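Local coordinates for protein aromatic-amino-acid:2-oxoglutarate transaminase (Candida albicans, PDB 6HND) that probably transfers amino groups from aromatic amino acids, and perhaps 2-aminoadipate, to 2-oxo acids with the help of pyridoxal 5'-phosphate, at residues B[110-115]-B[122-127]; B[404-409]-B[435-440]. All blocks are in the same frame, centred on the assembly; numbering follows the deposited sequence.

Interaction 1: residues B[110-115]-B[122-127]; sequences VHISRH and IDLARG
Asp123 packs its CB and carboxylate against Arg114 O and His115 CA, at the N-terminus of the short helix 124-127 and just after strand 109-113. Asp123 is the N-cap of this helix. Strand 109-113 pairs with strand 53-60, so the contact joins the two-stranded antiparallel sheet to the helix. Two backbone bonds hold the pair. Leu124 N donates to Ser113 O at 3.1 Å, and Ala125 N donates to Arg114 O at 2.9 Å, in the carbonyl plane and on a lone pair. Both amides belong to the first turn of the helix.

The Asp123 side chain can be followed outward. Its CB lies 3.2 Å from Arg114 O. CG, whose nearest neighbour across the contact is also Arg114 O, sits between the backbone N and the carbonyl carbon, chi1 57°, which turns the carboxylate back over the helix start. OD1 takes the capping bond from Arg126 N. OD2 passes His115 CA at 3.4 Å and accepts from Thr116 N. Arg126 grips the carboxylate side-on in a salt bridge, NE to OD1 and NH2 to OD2, the latter at 2.7 Å. This probably favours the charged form.

Beside these polar groups, Ile112 CG2 meets Leu124 CD2 at 3.5 Å, the two side chains crossing at about a right angle. Leu124 also touches Ile53 of the partner strand, while the guanidinium of Arg114 turns to Asp54. A water bridges the two segments: it donates to Asp123 OD2 and lies at the edge of the His115 ring, 2.8 Å from ND1.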
loop_
_atom_site.group_PDB
_atom_site.type_symbol
_atom_site.label_atom_id
_atom_site.label_comp_id
_atom_site.label_asym_id
_atom_site.label_seq_id
_atom_site.Cartn_x
_atom_site.Cartn_y
_atom_site.Cartn_z
ATOM N N VAL B 110 -13.664 2.930 -22.038
ATOM C CA VAL B 110 -12.227 2.699 -22.351
ATOM C C VAL B 110 -11.994 1.180 -22.337
ATOM O O VAL B 110 -12.418 0.500 -21.385
ATOM C CB VAL B 110 -11.350 3.464 -21.349
ATOM C CG1 VAL B 110 -9.861 3.229 -21.555
ATOM C CG2 VAL B 110 -11.668 4.946 -21.402
ATOM N N HIS B 111 -11.363 0.664 -23.375
ATOM C CA HIS B 111 -10.967 -0.761 -23.478
ATOM C C HIS B 111 -9.479 -0.885 -23.135
ATOM O O HIS B 111 -8.633 -0.184 -23.752
ATOM C CB HIS B 111 -11.295 -1.303 -24.875
ATOM C CG HIS B 111 -10.962 -2.738 -25.024
ATOM N ND1 HIS B 111 -11.834 -3.716 -24.613
ATOM C CD2 HIS B 111 -9.843 -3.358 -25.475
ATOM C CE1 HIS B 111 -11.287 -4.907 -24.835
ATOM N NE2 HIS B 111 -10.054 -4.710 -25.364
ATOM N N ILE B 112 -9.169 -1.736 -22.164
ATOM C CA ILE B 112 -7.772 -2.015 -21.733
ATOM C C ILE B 112 -7.420 -3.409 -22.235
ATOM O O ILE B 112 -7.988 -4.382 -21.714
ATOM C CB ILE B 112 -7.621 -1.880 -20.205
ATOM C CG1 ILE B 112 -8.115 -0.512 -19.712
ATOM C CG2 ILE B 112 -6.174 -2.182 -19.812
ATOM C CD1 ILE B 112 -8.078 -0.328 -18.208
ATOM N N SER B 113 -6.533 -3.490 -23.221
ATOM C CA SER B 113 -6.129 -4.753 -23.901
ATOM C C SER B 113 -4.888 -5.351 -23.216
ATOM O O SER B 113 -4.157 -4.613 -22.487
ATOM C CB SER B 113 -5.901 -4.494 -25.383
ATOM O OG SER B 113 -4.953 -3.445 -25.581
ATOM N N ARG B 114 -4.627 -6.627 -23.477
ATOM C CA ARG B 114 -3.421 -7.333 -22.994
ATOM C C ARG B 114 -2.183 -6.550 -23.423
ATOM O O ARG B 114 -1.277 -6.384 -22.575
ATOM C CB ARG B 114 -3.394 -8.777 -23.496
ATOM C CG ARG B 114 -2.253 -9.612 -22.928
ATOM C CD ARG B 114 -2.276 -11.021 -23.498
ATOM N NE ARG B 114 -3.417 -11.786 -22.994
ATOM C CZ ARG B 114 -3.462 -12.458 -21.842
ATOM N NH1 ARG B 114 -2.407 -12.521 -21.047
ATOM N NH2 ARG B 114 -4.570 -13.090 -21.492
ATOM N N HIS B 115 -2.155 -6.040 -24.658
ATOM C CA HIS B 115 -0.938 -5.435 -25.272
ATOM C C HIS B 115 -1.268 -4.083 -25.885
ATOM O O HIS B 115 -2.320 -3.986 -26.531
ATOM C CB HIS B 115 -0.322 -6.334 -26.364
ATOM C CG HIS B 115 0.091 -7.682 -25.874
ATOM N ND1 HIS B 115 1.217 -7.870 -25.101
ATOM C CD2 HIS B 115 -0.470 -8.903 -26.043
ATOM C CE1 HIS B 115 1.349 -9.155 -24.851
ATOM N NE2 HIS B 115 0.320 -9.810 -25.390
ATOM N N ILE B 122 -1.104 2.073 -20.355
ATOM C CA ILE B 122 -0.596 0.835 -19.702
ATOM C C ILE B 122 -1.480 -0.318 -20.164
ATOM O O ILE B 122 -2.686 -0.180 -20.045
ATOM C CB ILE B 122 -0.564 1.000 -18.176
ATOM C CG1 ILE B 122 0.056 2.343 -17.791
ATOM C CG2 ILE B 122 0.176 -0.153 -17.533
ATOM C CD1 ILE B 122 -0.090 2.685 -16.328
ATOM N N ASP B 123 -0.878 -1.381 -20.698
ATOM C CA ASP B 123 -1.573 -2.628 -21.086
ATOM C C ASP B 123 -1.615 -3.569 -19.871
ATOM O O ASP B 123 -0.919 -3.292 -18.838
ATOM C CB ASP B 123 -0.935 -3.244 -22.336
ATOM C CG ASP B 123 0.548 -3.559 -22.231
ATOM O OD1 ASP B 123 1.004 -3.748 -21.102
ATOM O OD2 ASP B 123 1.229 -3.630 -23.296
ATOM N N LEU B 124 -2.400 -4.639 -19.960
ATOM C CA LEU B 124 -2.539 -5.573 -18.816
ATOM C C LEU B 124 -1.292 -6.466 -18.712
ATOM O O LEU B 124 -0.958 -6.866 -17.578
ATOM C CB LEU B 124 -3.815 -6.393 -18.963
ATOM C CG LEU B 124 -5.112 -5.587 -18.986
ATOM C CD1 LEU B 124 -6.294 -6.514 -19.249
ATOM C CD2 LEU B 124 -5.321 -4.832 -17.683
ATOM N N ALA B 125 -0.591 -6.742 -19.817
ATOM C CA ALA B 125 0.669 -7.533 -19.789
ATOM C C ALA B 125 1.664 -6.874 -18.814
ATOM O O ALA B 125 2.280 -7.578 -17.975
ATOM C CB ALA B 125 1.242 -7.670 -21.182
ATOM N N ARG B 126 1.786 -5.559 -18.863
ATOM C CA ARG B 126 2.651 -4.837 -17.894
ATOM C C ARG B 126 1.868 -4.446 -16.627
ATOM O O ARG B 126 2.468 -4.497 -15.534
ATOM C CB ARG B 126 3.332 -3.677 -18.614
ATOM C CG ARG B 126 4.483 -4.180 -19.468
ATOM C CD ARG B 126 5.001 -3.177 -20.452
ATOM N NE ARG B 126 4.056 -2.991 -21.543
ATOM C CZ ARG B 126 4.298 -2.217 -22.583
ATOM N NH1 ARG B 126 5.458 -1.592 -22.658
ATOM N NH2 ARG B 126 3.392 -2.054 -23.529
ATOM N N GLY B 127 0.589 -4.078 -16.758
ATOM C CA GLY B 127 -0.232 -3.565 -15.642
ATOM C C GLY B 127 -0.413 -4.606 -14.550
ATOM O O GLY B 127 -0.401 -4.236 -13.350
HETATM O O HOH W 1 2.734 -5.738 -24.167
#

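Interaction 2: residues B[404-409]-B[435-440]; sequences LNYSYR and AGMFVT
Tyr406 lays its ring alongside Met437, the two side chains pointing the same way. The contact joins the long helix 392-418 to the turn that leads into strand 438-443. That strand belongs to the four-stranded antiparallel sheet of the small domain in this aminotransferase fold. All three touching residues are buried.

The tyrosine makes the whole approach from the helix side. Its CG stands anti to the carbonyl carbon, chi1 -86°, and the ring reaches across to the turn. CD1 is 3.9 Å from Gly436 O, an oxygen that also accepts a weak hydrogen bond from Tyr493 OH. CE1 is 3.9 Å from Met437 CB. Both neighbours lie obliquely to the ring. At the far end, Tyr406 OH comes 3.6 Å from Met437 CE. This is a van der Waals contact, and the two segments share no hydrogen bond. The hydroxyl is buried with no polar partner in the model. Phe50 of the second subunit stacks on the Tyr406 ring and Pro46 of that subunit packs on it, so the contact sits at the dimer interface.

Gly436 has a positive phi of 91°, a backbone shape that favours glycine. Its backbone bonds to Leu286. Gly436 is close to Tyr283, a cofactor-binding residue. Met437 is near the site too: its side chain is about 6 Å from the bound pyridoxal phosphate, and Phe438 touches the cofactor. The methionine lies between Tyr406 and the ring of Phe438. It bends at its end, chi3 55°, which turns CE back toward the tyrosine hydroxyl. Met437 CG rests 3.8 Å above the Phe438 ring, over its centre.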
loop_
_atom_site.group_PDB
_atom_site.type_symbol
_atom_site.label_atom_id
_atom_site.label_comp_id
_atom_site.label_asym_id
_atom_site.label_seq_id
_atom_site.Cartn_x
_atom_site.Cartn_y
_atom_site.Cartn_z
ATOM N N LEU B 404 -18.232 22.963 -10.141
ATOM C CA LEU B 404 -19.586 23.565 -10.281
ATOM C C LEU B 404 -20.527 22.915 -9.288
ATOM O O LEU B 404 -21.312 23.669 -8.686
ATOM C CB LEU B 404 -20.142 23.363 -11.691
ATOM C CG LEU B 404 -19.664 24.360 -12.735
ATOM C CD1 LEU B 404 -20.413 24.128 -14.042
ATOM C CD2 LEU B 404 -19.841 25.787 -12.239
ATOM N N ASN B 405 -20.497 21.585 -9.192
ATOM C CA ASN B 405 -21.335 20.823 -8.220
ATOM C C ASN B 405 -21.028 21.307 -6.795
ATOM O O ASN B 405 -21.970 21.661 -6.048
ATOM C CB ASN B 405 -21.059 19.319 -8.248
ATOM C CG ASN B 405 -22.130 18.514 -8.944
ATOM O OD1 ASN B 405 -23.029 17.976 -8.291
ATOM N ND2 ASN B 405 -22.009 18.388 -10.259
ATOM N N TYR B 406 -19.742 21.265 -6.429
ATOM C CA TYR B 406 -19.221 21.627 -5.093
ATOM C C TYR B 406 -19.600 23.076 -4.792
ATOM O O TYR B 406 -20.038 23.344 -3.654
ATOM C CB TYR B 406 -17.714 21.350 -5.013
ATOM C CG TYR B 406 -17.387 19.932 -4.616
ATOM C CD1 TYR B 406 -17.478 19.527 -3.301
ATOM C CD2 TYR B 406 -17.018 18.977 -5.548
ATOM C CE1 TYR B 406 -17.204 18.222 -2.921
ATOM C CE2 TYR B 406 -16.730 17.670 -5.185
ATOM C CZ TYR B 406 -16.810 17.294 -3.864
ATOM O OH TYR B 406 -16.536 16.025 -3.473
ATOM N N SER B 407 -19.441 23.962 -5.779
ATOM C CA SER B 407 -19.788 25.393 -5.658
ATOM C C SER B 407 -21.271 25.509 -5.318
ATOM O O SER B 407 -21.593 26.253 -4.374
ATOM C CB SER B 407 -19.451 26.177 -6.889
ATOM O OG SER B 407 -19.944 27.516 -6.783
ATOM N N TYR B 408 -22.140 24.830 -6.059
ATOM C CA TYR B 408 -23.600 24.895 -5.807
ATOM C C TYR B 408 -23.856 24.328 -4.403
ATOM O O TYR B 408 -24.609 24.978 -3.630
ATOM C CB TYR B 408 -24.388 24.191 -6.914
ATOM C CG TYR B 408 -25.886 24.258 -6.761
ATOM C CD1 TYR B 408 -26.566 25.460 -6.906
ATOM C CD2 TYR B 408 -26.634 23.125 -6.467
ATOM C CE1 TYR B 408 -27.943 25.546 -6.755
ATOM C CE2 TYR B 408 -28.015 23.190 -6.322
ATOM C CZ TYR B 408 -28.669 24.406 -6.463
ATOM O OH TYR B 408 -30.022 24.498 -6.332
ATOM N N ARG B 409 -23.242 23.179 -4.073
ATOM C CA ARG B 409 -23.474 22.464 -2.790
ATOM C C ARG B 409 -23.089 23.395 -1.635
ATOM O O ARG B 409 -23.914 23.569 -0.701
ATOM C CB ARG B 409 -22.707 21.138 -2.733
ATOM C CG ARG B 409 -23.402 19.983 -3.439
ATOM C CD ARG B 409 -22.444 18.844 -3.731
ATOM N NE ARG B 409 -23.162 17.692 -4.231
ATOM C CZ ARG B 409 -23.508 16.654 -3.495
ATOM N NH1 ARG B 409 -23.121 16.562 -2.232
ATOM N NH2 ARG B 409 -24.217 15.682 -4.034
ATOM N N ALA B 435 -12.217 26.957 -1.067
ATOM C CA ALA B 435 -11.976 25.698 -1.808
ATOM C C ALA B 435 -12.420 24.496 -0.995
ATOM O O ALA B 435 -12.520 24.622 0.242
ATOM C CB ALA B 435 -10.522 25.596 -2.189
ATOM N N GLY B 436 -12.700 23.395 -1.696
ATOM C CA GLY B 436 -12.837 22.040 -1.123
ATOM C C GLY B 436 -14.261 21.692 -0.714
ATOM O O GLY B 436 -15.203 22.070 -1.452
ATOM N N MET B 437 -14.400 20.963 0.399
ATOM C CA MET B 437 -15.653 20.265 0.779
ATOM C C MET B 437 -16.050 20.552 2.237
ATOM O O MET B 437 -17.065 19.945 2.693
ATOM C CB MET B 437 -15.520 18.752 0.547
ATOM C CG MET B 437 -14.355 18.082 1.287
ATOM S SD MET B 437 -14.330 16.258 1.173
ATOM C CE MET B 437 -14.368 16.026 -0.602
ATOM N N PHE B 438 -15.333 21.429 2.956
ATOM C CA PHE B 438 -15.547 21.644 4.417
ATOM C C PHE B 438 -15.989 23.089 4.718
ATOM O O PHE B 438 -15.521 24.045 4.079
ATOM C CB PHE B 438 -14.304 21.255 5.226
ATOM C CG PHE B 438 -13.911 19.799 5.103
ATOM C CD1 PHE B 438 -14.830 18.791 5.338
ATOM C CD2 PHE B 438 -12.611 19.444 4.782
ATOM C CE1 PHE B 438 -14.470 17.465 5.206
ATOM C CE2 PHE B 438 -12.254 18.118 4.637
ATOM C CZ PHE B 438 -13.187 17.131 4.835
ATOM N N VAL B 439 -16.903 23.219 5.686
ATOM C CA VAL B 439 -17.384 24.505 6.269
ATOM C C VAL B 439 -17.101 24.518 7.769
ATOM O O VAL B 439 -17.553 23.575 8.461
ATOM C CB VAL B 439 -18.878 24.708 6.026
ATOM C CG1 VAL B 439 -19.344 26.005 6.655
ATOM C CG2 VAL B 439 -19.218 24.700 4.549
ATOM N N THR B 440 -16.419 25.550 8.263
ATOM C CA THR B 440 -16.389 25.875 9.709
ATOM C C THR B 440 -17.732 26.510 10.113
ATOM O O THR B 440 -18.122 27.602 9.579
ATOM C CB THR B 440 -15.221 26.780 10.119
ATOM O OG1 THR B 440 -14.008 26.093 9.842
ATOM C CG2 THR B 440 -15.244 27.119 11.593
#

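In the fold
The two interactions come one after the other along the chain, and interaction 1 closes before interaction 2 opens. Their centres are 36 Å apart and their nearest atoms about 20 Å, so they do not touch. They share no sheet. Interaction 1 is peripheral, on the two-stranded sheet 53-60/109-113. Interaction 2 is nearer the centre of the chain, between helix 392-418 and the loop leading into strand 438-443 of the four-stranded sheet. Both meet the second subunit, which packs on Arg114 in the first and on Tyr406 in the second. The dimer interface therefore extends from the outlying N-terminal sheet to the surroundings of the cofactor site.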